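Local structure of UDP-N-acetylglucosamine 4,6-dehydratase (Vibrio fischeri, 3PVZ) at the interface of chains A and B. The protein catalyses the 4,6-dehydration of UDP-N-acetylglucosamine, as an NAD-binding lyase of the extended short-chain dehydrogenase/reductase family. Sequence-based numbering; all coordinates share one arbitrary frame. Chains: chain A/B, UDP-N-acetylglucosamine 4,6-dehydratase.

Contact 1: the interface of chains A and B. Residues chain A 132-133, 135-136, 139; chain B 96-97, 102.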
ATOM      1  N   PHE A 132       8.870 -11.357  -9.544  1.00 44.33           N
ATOM      2  CA  PHE A 132       9.277 -10.033  -9.108  1.00 43.36           C
ATOM      3  C   PHE A 132       8.521  -9.663  -7.839  1.00 42.08           C
ATOM      4  O   PHE A 132       9.125  -9.270  -6.859  1.00 42.66           O
ATOM      5  CB  PHE A 132       9.100  -9.037 -10.248  1.00 43.47           C
ATOM      6  CG  PHE A 132       9.506  -9.597 -11.591  1.00 45.15           C
ATOM      7  CD1 PHE A 132      10.827  -9.961 -11.831  1.00 43.78           C
ATOM      8  CD2 PHE A 132       8.559  -9.812 -12.588  1.00 45.59           C
ATOM      9  CE1 PHE A 132      11.208 -10.507 -13.061  1.00 45.57           C
ATOM     10  CE2 PHE A 132       8.932 -10.349 -13.813  1.00 46.98           C
ATOM     11  CZ  PHE A 132      10.268 -10.686 -14.049  1.00 48.03           C
ATOM     12  N   THR A 133       7.219  -9.865  -7.828  1.00 41.81           N
ATOM     13  CA  THR A 133       6.446  -9.698  -6.610  1.00 41.21           C
ATOM     14  C   THR A 133       6.913 -10.651  -5.500  1.00 40.90           C
ATOM     15  O   THR A 133       6.992 -10.259  -4.336  1.00 40.42           O
ATOM     16  CB  THR A 133       4.944  -9.873  -6.870  1.00 41.02           C
ATOM     17  OG1 THR A 133       4.554  -9.095  -8.011  1.00 42.74           O
ATOM     18  CG2 THR A 133       4.163  -9.399  -5.684  1.00 40.94           C
HETATM   19  N   MSE A 135       9.939 -11.833  -5.043  1.00 41.47           N
HETATM   20  CA  MSE A 135      11.205 -11.346  -4.494  1.00 40.62           C
HETATM   21  C   MSE A 135      10.906 -10.200  -3.548  1.00 39.07           C
HETATM   22  O   MSE A 135      11.492 -10.125  -2.494  1.00 37.91           O
HETATM   23  CB  MSE A 135      12.160 -10.869  -5.583  1.00 41.28           C
HETATM   24  CG  MSE A 135      13.476 -10.315  -5.120  1.00 40.03           C
HETATM   25 SE   MSE A 135      14.494 -11.616  -4.164  0.65 40.66          SE
HETATM   26  CE  MSE A 135      15.435 -12.372  -5.723  1.00 35.40           C
ATOM     27  N   ARG A 136       9.964  -9.337  -3.907  1.00 38.40           N
ATOM     28  CA  ARG A 136       9.622  -8.243  -3.025  1.00 37.37           C
ATOM     29  C   ARG A 136       9.074  -8.747  -1.682  1.00 36.45           C
ATOM     30  O   ARG A 136       9.316  -8.165  -0.659  1.00 34.74           O
ATOM     31  CB  ARG A 136       8.631  -7.263  -3.684  1.00 36.63           C
ATOM     32  CG  ARG A 136       8.272  -6.151  -2.738  1.00 35.47           C
ATOM     33  CD  ARG A 136       7.359  -5.099  -3.312  1.00 37.94           C
ATOM     34  NE  ARG A 136       7.003  -4.175  -2.244  1.00 36.05           N
ATOM     35  CZ  ARG A 136       5.792  -3.658  -2.039  1.00 36.64           C
ATOM     36  NH1 ARG A 136       4.766  -3.960  -2.810  1.00 40.02           N
ATOM     37  NH2 ARG A 136       5.578  -2.885  -1.008  1.00 37.77           N
ATOM     38  N   ASP A 139      11.793  -9.710   0.443  1.00 37.23           N
ATOM     39  CA  ASP A 139      12.527  -8.536   0.943  1.00 38.06           C
ATOM     40  C   ASP A 139      11.778  -7.896   2.084  1.00 36.66           C
ATOM     41  O   ASP A 139      12.380  -7.583   3.146  1.00 36.01           O
ATOM     42  CB  ASP A 139      12.763  -7.478  -0.156  1.00 38.88           C
ATOM     43  CG  ASP A 139      13.964  -7.787  -1.026  1.00 44.77           C
ATOM     44  OD1 ASP A 139      14.838  -8.557  -0.568  1.00 50.40           O
ATOM     45  OD2 ASP A 139      14.041  -7.259  -2.179  1.00 49.33           O
TER
ATOM     46  N   LEU B  96       4.732  -3.699  -7.169  1.00 35.83           N
ATOM     47  CA  LEU B  96       6.145  -3.384  -7.104  1.00 35.50           C
ATOM     48  C   LEU B  96       6.409  -1.909  -6.839  1.00 34.19           C
ATOM     49  O   LEU B  96       5.615  -1.033  -7.208  1.00 33.40           O
ATOM     50  CB  LEU B  96       6.836  -3.772  -8.409  1.00 35.53           C
ATOM     51  CG  LEU B  96       6.771  -5.246  -8.820  1.00 36.75           C
ATOM     52  CD1 LEU B  96       7.550  -5.422 -10.164  1.00 34.27           C
ATOM     53  CD2 LEU B  96       7.328  -6.188  -7.697  1.00 36.43           C
ATOM     54  N   ASP B  97       7.545  -1.672  -6.196  1.00 33.92           N
ATOM     55  CA  ASP B  97       8.140  -0.329  -6.055  1.00 33.14           C
ATOM     56  C   ASP B  97       8.983  -0.055  -7.295  1.00 33.16           C
ATOM     57  O   ASP B  97      10.008  -0.699  -7.533  1.00 32.02           O
ATOM     58  CB  ASP B  97       9.040  -0.287  -4.840  1.00 32.86           C
ATOM     59  CG  ASP B  97       9.846   1.032  -4.709  1.00 34.81           C
ATOM     60  OD1 ASP B  97       9.590   2.079  -5.379  1.00 32.96           O
ATOM     61  OD2 ASP B  97      10.759   0.984  -3.865  1.00 35.99           O
ATOM     62  N   GLU B 102      13.588  -5.071  -7.995  1.00 39.53           N
ATOM     63  CA  GLU B 102      12.578  -6.047  -8.460  1.00 40.30           C
ATOM     64  C   GLU B 102      11.887  -5.532  -9.712  1.00 39.74           C
ATOM     65  O   GLU B 102      11.607  -6.300 -10.650  1.00 39.15           O
ATOM     66  CB  GLU B 102      11.528  -6.354  -7.394  1.00 39.56           C
ATOM     67  CG  GLU B 102      12.056  -7.082  -6.174  1.00 43.45           C
ATOM     68  CD  GLU B 102      12.505  -6.149  -5.066  1.00 45.50           C
ATOM     69  OE1 GLU B 102      12.783  -4.969  -5.331  1.00 46.46           O
ATOM     70  OE2 GLU B 102      12.562  -6.594  -3.916  1.00 49.10           O
TER
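B:Glu102, in the first turn of helix 101-109, lies along the first turns of helix 131-154 of the other subunit and meets A:Phe132 and A:Met135. This is a piece of the two-fold interface between two copies of a dehydratase of the extended short-chain dehydrogenase/reductase (SDR) family, probably its dimer contact.

Apolar packing comes first. The selenomethionine A:Met135 has its CG anti to the backbone N (chi1 178°), which carries that methylene toward the partner; it touches CG of B:Glu102 at 3.7 Å, the two chains crossing nearly at right angles. B:Leu96, from the loop after strand 90-94, forks over the start of the same helix. Its CD1 packs on CB of A:Phe132 at 3.9 Å, while CD2 reaches the backbone, 3.8 Å from CA of A:Thr133.

Polar and charged groups make up the rest. The carbonyl O of B:Glu102 sits against the root of the phenyl side chain, 3.7 Å from CB of A:Phe132. A:Arg136 runs out extended past B:Glu102, and its NE stays 6.6 Å from OD2 of B:Asp97, an NAD-site residue, so any attraction is long-range. The side chains of A:Asp139 and B:Glu102 come from opposite directions, but the modelled OD2 to OE2 separation is too short to be real, so the orientation of the two carboxylates is doubtful. CG of B:Glu102 lies 3.7 Å from the carbonyl O of A:Phe132.

Contact 2: the interface of chains A and B. Residues chain A 217, 220, 222, 295; chain B 79, 82-84.
A:Gln222 reaches from the loop after helix 210-219 onto the last turns of helix 70-84 of chain B, a polar patch of the two-fold interface in this Rossmann-fold dehydratase. Its CB starts 4.0 Å from CB of B:Ser82, and CG passes the same methylene. At CD the amide carbon comes to 3.4 Å from B:Ser82 CB. From here the amide divides its work. OE1 turns back to its own chain, where A:Arg217 grips it side-on through NE and NH2, both bonds in the guanidinium plane, which should hold the amide's rotation. NE2 points across and donates to OD1 of B:Asp79 at 2.8 Å, on the anti side, 28° out of the carboxylate plane. NE2 also lies 2.9 Å from the hydroxyl OG of B:Ser83, a close approach between the two N-H directions and a poorly directed hydrogen bond at most; that hydroxyl itself donates to the backbone O of B:Asp79.

The other carboxylate oxygen is taken by A:Lys220, extended beyond CG, whose NZ forms a salt bridge to OD2 of B:Asp79 from above the carboxylate plane. Farther along, A:Arg295 of helix 291-300 bends at chi3 (-69°), and its NE donates to the backbone O of B:Ser82 at 2.8 Å, from above the carbonyl plane.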
ATOM      1  N   ARG A 217     -17.686  -3.208  -2.812  1.00 49.15           N
ATOM      2  CA  ARG A 217     -18.784  -3.619  -3.663  1.00 49.67           C
ATOM      3  C   ARG A 217     -20.028  -2.784  -3.360  1.00 50.57           C
ATOM      4  O   ARG A 217     -20.663  -2.275  -4.277  1.00 50.80           O
ATOM      5  CB  ARG A 217     -19.096  -5.119  -3.518  1.00 49.71           C
ATOM      6  CG  ARG A 217     -17.942  -6.083  -3.807  1.00 48.03           C
ATOM      7  CD  ARG A 217     -17.537  -6.205  -5.248  1.00 46.86           C
ATOM      8  NE  ARG A 217     -16.918  -5.009  -5.821  1.00 48.12           N
ATOM      9  CZ  ARG A 217     -15.729  -4.497  -5.488  1.00 47.05           C
ATOM     10  NH1 ARG A 217     -14.963  -5.015  -4.521  1.00 44.77           N
ATOM     11  NH2 ARG A 217     -15.304  -3.433  -6.133  1.00 48.42           N
ATOM     12  N   LYS A 220     -19.689   0.737  -4.730  1.00 57.07           N
ATOM     13  CA  LYS A 220     -19.585   0.854  -6.178  1.00 57.48           C
ATOM     14  C   LYS A 220     -20.766   0.210  -6.900  1.00 58.69           C
ATOM     15  O   LYS A 220     -20.679  -0.092  -8.081  1.00 59.80           O
ATOM     16  CB  LYS A 220     -18.259   0.238  -6.655  1.00 57.24           C
ATOM     17  CG  LYS A 220     -17.031   0.923  -6.066  1.00 55.50           C
ATOM     18  CD  LYS A 220     -15.726   0.304  -6.516  1.00 54.25           C
ATOM     19  CE  LYS A 220     -14.519   1.079  -5.905  1.00 54.61           C
ATOM     20  NZ  LYS A 220     -13.157   0.569  -6.352  1.00 51.78           N
ATOM     21  N   GLN A 222     -21.896  -2.767  -6.954  1.00 56.85           N
ATOM     22  CA  GLN A 222     -21.498  -4.036  -7.576  1.00 56.31           C
ATOM     23  C   GLN A 222     -21.925  -5.268  -6.755  1.00 55.76           C
ATOM     24  O   GLN A 222     -22.129  -5.189  -5.542  1.00 54.98           O
ATOM     25  CB  GLN A 222     -19.984  -4.078  -7.797  1.00 55.21           C
ATOM     26  CG  GLN A 222     -19.478  -3.225  -8.963  1.00 55.07           C
ATOM     27  CD  GLN A 222     -17.972  -2.952  -8.874  1.00 51.79           C
ATOM     28  OE1 GLN A 222     -17.369  -3.131  -7.823  1.00 48.71           O
ATOM     29  NE2 GLN A 222     -17.365  -2.558  -9.986  1.00 48.50           N
ATOM     30  N   ARG A 295     -24.249  -8.907 -12.686  1.00 82.26           N
ATOM     31  CA  ARG A 295     -23.831  -7.590 -13.160  1.00 82.03           C
ATOM     32  C   ARG A 295     -25.044  -6.776 -13.603  1.00 82.60           C
ATOM     33  O   ARG A 295     -25.176  -5.610 -13.238  1.00 82.33           O
ATOM     34  CB  ARG A 295     -22.806  -7.706 -14.302  1.00 82.42           C
ATOM     35  CG  ARG A 295     -22.061  -6.406 -14.615  1.00 82.32           C
ATOM     36  CD  ARG A 295     -20.963  -6.601 -15.684  1.00 83.17           C
ATOM     37  NE  ARG A 295     -19.835  -7.405 -15.194  1.00 82.49           N
ATOM     38  CZ  ARG A 295     -19.585  -8.687 -15.487  1.00 83.62           C
ATOM     39  NH1 ARG A 295     -20.373  -9.389 -16.298  1.00 85.95           N
ATOM     40  NH2 ARG A 295     -18.518  -9.281 -14.955  1.00 82.26           N
TER
ATOM     41  N   ASP B  79     -12.457  -4.580  -8.728  1.00 54.33           N
ATOM     42  CA  ASP B  79     -13.336  -3.560  -9.344  1.00 56.33           C
ATOM     43  C   ASP B  79     -13.454  -3.861 -10.839  1.00 56.84           C
ATOM     44  O   ASP B  79     -14.535  -3.797 -11.379  1.00 58.71           O
ATOM     45  CB  ASP B  79     -12.782  -2.115  -9.092  1.00 56.58           C
ATOM     46  CG  ASP B  79     -13.811  -0.982  -9.410  1.00 57.56           C
ATOM     47  OD1 ASP B  79     -14.866  -1.239  -9.983  1.00 60.51           O
ATOM     48  OD2 ASP B  79     -13.550   0.196  -9.073  1.00 58.87           O
ATOM     49  N   SER B  82     -15.716  -6.994 -11.636  1.00 64.38           N
ATOM     50  CA  SER B  82     -17.158  -6.703 -11.506  1.00 67.44           C
ATOM     51  C   SER B  82     -17.668  -5.780 -12.599  1.00 68.75           C
ATOM     52  O   SER B  82     -18.770  -5.967 -13.093  1.00 70.62           O
ATOM     53  CB  SER B  82     -17.485  -6.048 -10.172  1.00 67.56           C
ATOM     54  OG  SER B  82     -17.227  -6.918  -9.099  1.00 69.96           O
ATOM     55  N   SER B  83     -16.877  -4.765 -12.939  1.00 68.03           N
ATOM     56  CA  SER B  83     -17.307  -3.734 -13.888  1.00 69.52           C
ATOM     57  C   SER B  83     -17.354  -4.285 -15.307  1.00 70.15           C
ATOM     58  O   SER B  83     -18.296  -4.007 -16.033  1.00 71.93           O
ATOM     59  CB  SER B  83     -16.350  -2.516 -13.872  1.00 67.78           C
ATOM     60  OG  SER B  83     -16.030  -2.065 -12.558  1.00 67.51           O
ATOM     61  N   PHE B  84     -16.319  -5.034 -15.689  1.00 69.19           N
ATOM     62  CA  PHE B  84     -16.046  -5.364 -17.101  1.00 70.34           C
ATOM     63  C   PHE B  84     -15.838  -6.849 -17.415  1.00 71.11           C
ATOM     64  O   PHE B  84     -15.725  -7.220 -18.587  1.00 71.44           O
ATOM     65  CB  PHE B  84     -14.784  -4.633 -17.579  1.00 68.30           C
ATOM     66  CG  PHE B  84     -14.798  -3.160 -17.316  1.00 67.54           C
ATOM     67  CD1 PHE B  84     -15.801  -2.361 -17.840  1.00 69.74           C
ATOM     68  CD2 PHE B  84     -13.794  -2.568 -16.566  1.00 66.10           C
ATOM     69  CE1 PHE B  84     -15.831  -1.004 -17.603  1.00 70.02           C
ATOM     70  CE2 PHE B  84     -13.809  -1.206 -16.323  1.00 66.06           C
ATOM     71  CZ  PHE B  84     -14.831  -0.417 -16.848  1.00 68.41           C
TER

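Contact 3: the interface of chains A and B. Residues chain A 365, 368; chain B 101, 104.
B:Ile101, the first residue of helix 101-109, lays its branched side chain over one face of the guanidinium of A:Arg368, at a subunit contact of this dehydratase of the extended SDR family. The two side chains cross at about a right angle. CD1 of B:Ile101 lies 3.9 Å from CZ of A:Arg368. The same methyl comes to 3.3 Å from NH2 of that arginine. CG1 of B:Ile101 sits near the other nitrogen, 3.8 Å from NH1 of A:Arg368. On the same face CG2 stands 3.9 Å off the guanidinium plane, displaced toward its rim, and it also lies 3.9 Å from the carbonyl O of A:Lys365. The isoleucine therefore fills the angle between the arginine head and the end of helix 351-367.

A:Arg368 follows that helix with positive phi (62°), and the bends of its side chain at chi2 (-48°) and chi3 bring the head back over the helix end. There NH1 donates to the carbonyl O of A:Lys365 at 3.2 Å, tilted from both the carbonyl and the guanidinium planes, and this bond within the chain helps to set the head against B:Ile101.

At the rim, B:Asp104 stands one turn along helix 101-109. Its OD2 remains 4.4 Å from NH2 of A:Arg368, too far for a salt bridge in this model, though the opposite charges may still attract.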
ATOM      1  N   LYS A 365      19.808 -11.069  -7.104  1.00 53.20           N
ATOM      2  CA  LYS A 365      19.711  -9.612  -7.239  1.00 53.36           C
ATOM      3  C   LYS A 365      20.873  -8.994  -8.028  1.00 55.21           C
ATOM      4  O   LYS A 365      20.709  -7.966  -8.667  1.00 56.20           O
ATOM      5  CB  LYS A 365      19.629  -8.957  -5.880  1.00 52.00           C
ATOM      6  CG  LYS A 365      18.293  -9.172  -5.182  1.00 50.86           C
ATOM      7  CD  LYS A 365      18.324  -8.548  -3.854  1.00 49.23           C
ATOM      8  CE  LYS A 365      17.107  -8.906  -3.020  1.00 50.49           C
ATOM      9  NZ  LYS A 365      17.069  -8.134  -1.713  1.00 47.27           N
ATOM     10  N   ARG A 368      20.445  -9.561 -11.722  1.00 59.36           N
ATOM     11  CA  ARG A 368      19.325  -8.750 -12.207  1.00 59.14           C
ATOM     12  C   ARG A 368      18.298  -9.606 -12.902  1.00 58.44           C
ATOM     13  O   ARG A 368      17.473  -9.097 -13.659  1.00 58.89           O
ATOM     14  CB  ARG A 368      19.753  -7.600 -13.147  1.00 60.16           C
ATOM     15  CG  ARG A 368      20.955  -6.732 -12.741  1.00 62.94           C
ATOM     16  CD  ARG A 368      20.926  -6.249 -11.332  1.00 66.36           C
ATOM     17  NE  ARG A 368      20.603  -4.826 -11.170  1.00 70.32           N
ATOM     18  CZ  ARG A 368      20.692  -4.186  -9.997  1.00 71.80           C
ATOM     19  NH1 ARG A 368      21.122  -4.845  -8.920  1.00 72.18           N
ATOM     20  NH2 ARG A 368      20.382  -2.887  -9.895  1.00 72.01           N
TER
ATOM     21  N   ILE B 101      15.144  -2.935  -7.240  1.00 38.13           N
ATOM     22  CA  ILE B 101      15.780  -3.927  -8.106  1.00 39.68           C
ATOM     23  C   ILE B 101      14.731  -4.882  -8.672  1.00 40.00           C
ATOM     24  O   ILE B 101      14.973  -5.462  -9.707  1.00 41.03           O
ATOM     25  CB  ILE B 101      16.841  -4.829  -7.355  1.00 40.87           C
ATOM     26  CG1 ILE B 101      18.056  -4.052  -6.832  1.00 42.77           C
ATOM     27  CG2 ILE B 101      17.379  -5.928  -8.269  1.00 44.61           C
ATOM     28  CD1 ILE B 101      18.253  -2.616  -7.358  1.00 45.50           C
ATOM     29  N   ASP B 104      13.337  -3.320 -11.677  1.00 40.74           N
ATOM     30  CA  ASP B 104      14.298  -3.232 -12.753  1.00 41.80           C
ATOM     31  C   ASP B 104      14.357  -4.601 -13.422  1.00 43.07           C
ATOM     32  O   ASP B 104      14.346  -4.656 -14.655  1.00 43.34           O
ATOM     33  CB  ASP B 104      15.671  -2.794 -12.280  1.00 41.81           C
ATOM     34  CG  ASP B 104      15.734  -1.302 -11.918  1.00 43.00           C
ATOM     35  OD1 ASP B 104      14.871  -0.507 -12.336  1.00 43.45           O
ATOM     36  OD2 ASP B 104      16.683  -0.920 -11.199  1.00 47.33           O
TER

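Contacts 1 and 3 are neighbours, their C-alpha centres about 9 Å apart, and share helix 101-109 of chain B: adjacent residues at its start turn toward different parts of chain A, helix 131-154 in one and the end of helix 351-367 in the other. Contact 2 has its C-alpha centre about 29 Å from that of contact 1 and 36 Å from that of contact 3, and uses helix 70-84 of chain B instead. The subunits are thus joined at well-separated places, each repeated by the two-fold. Contact 1 includes an NAD-site residue, so the pairing, if it persists in solution, might help steady the cofactor pocket.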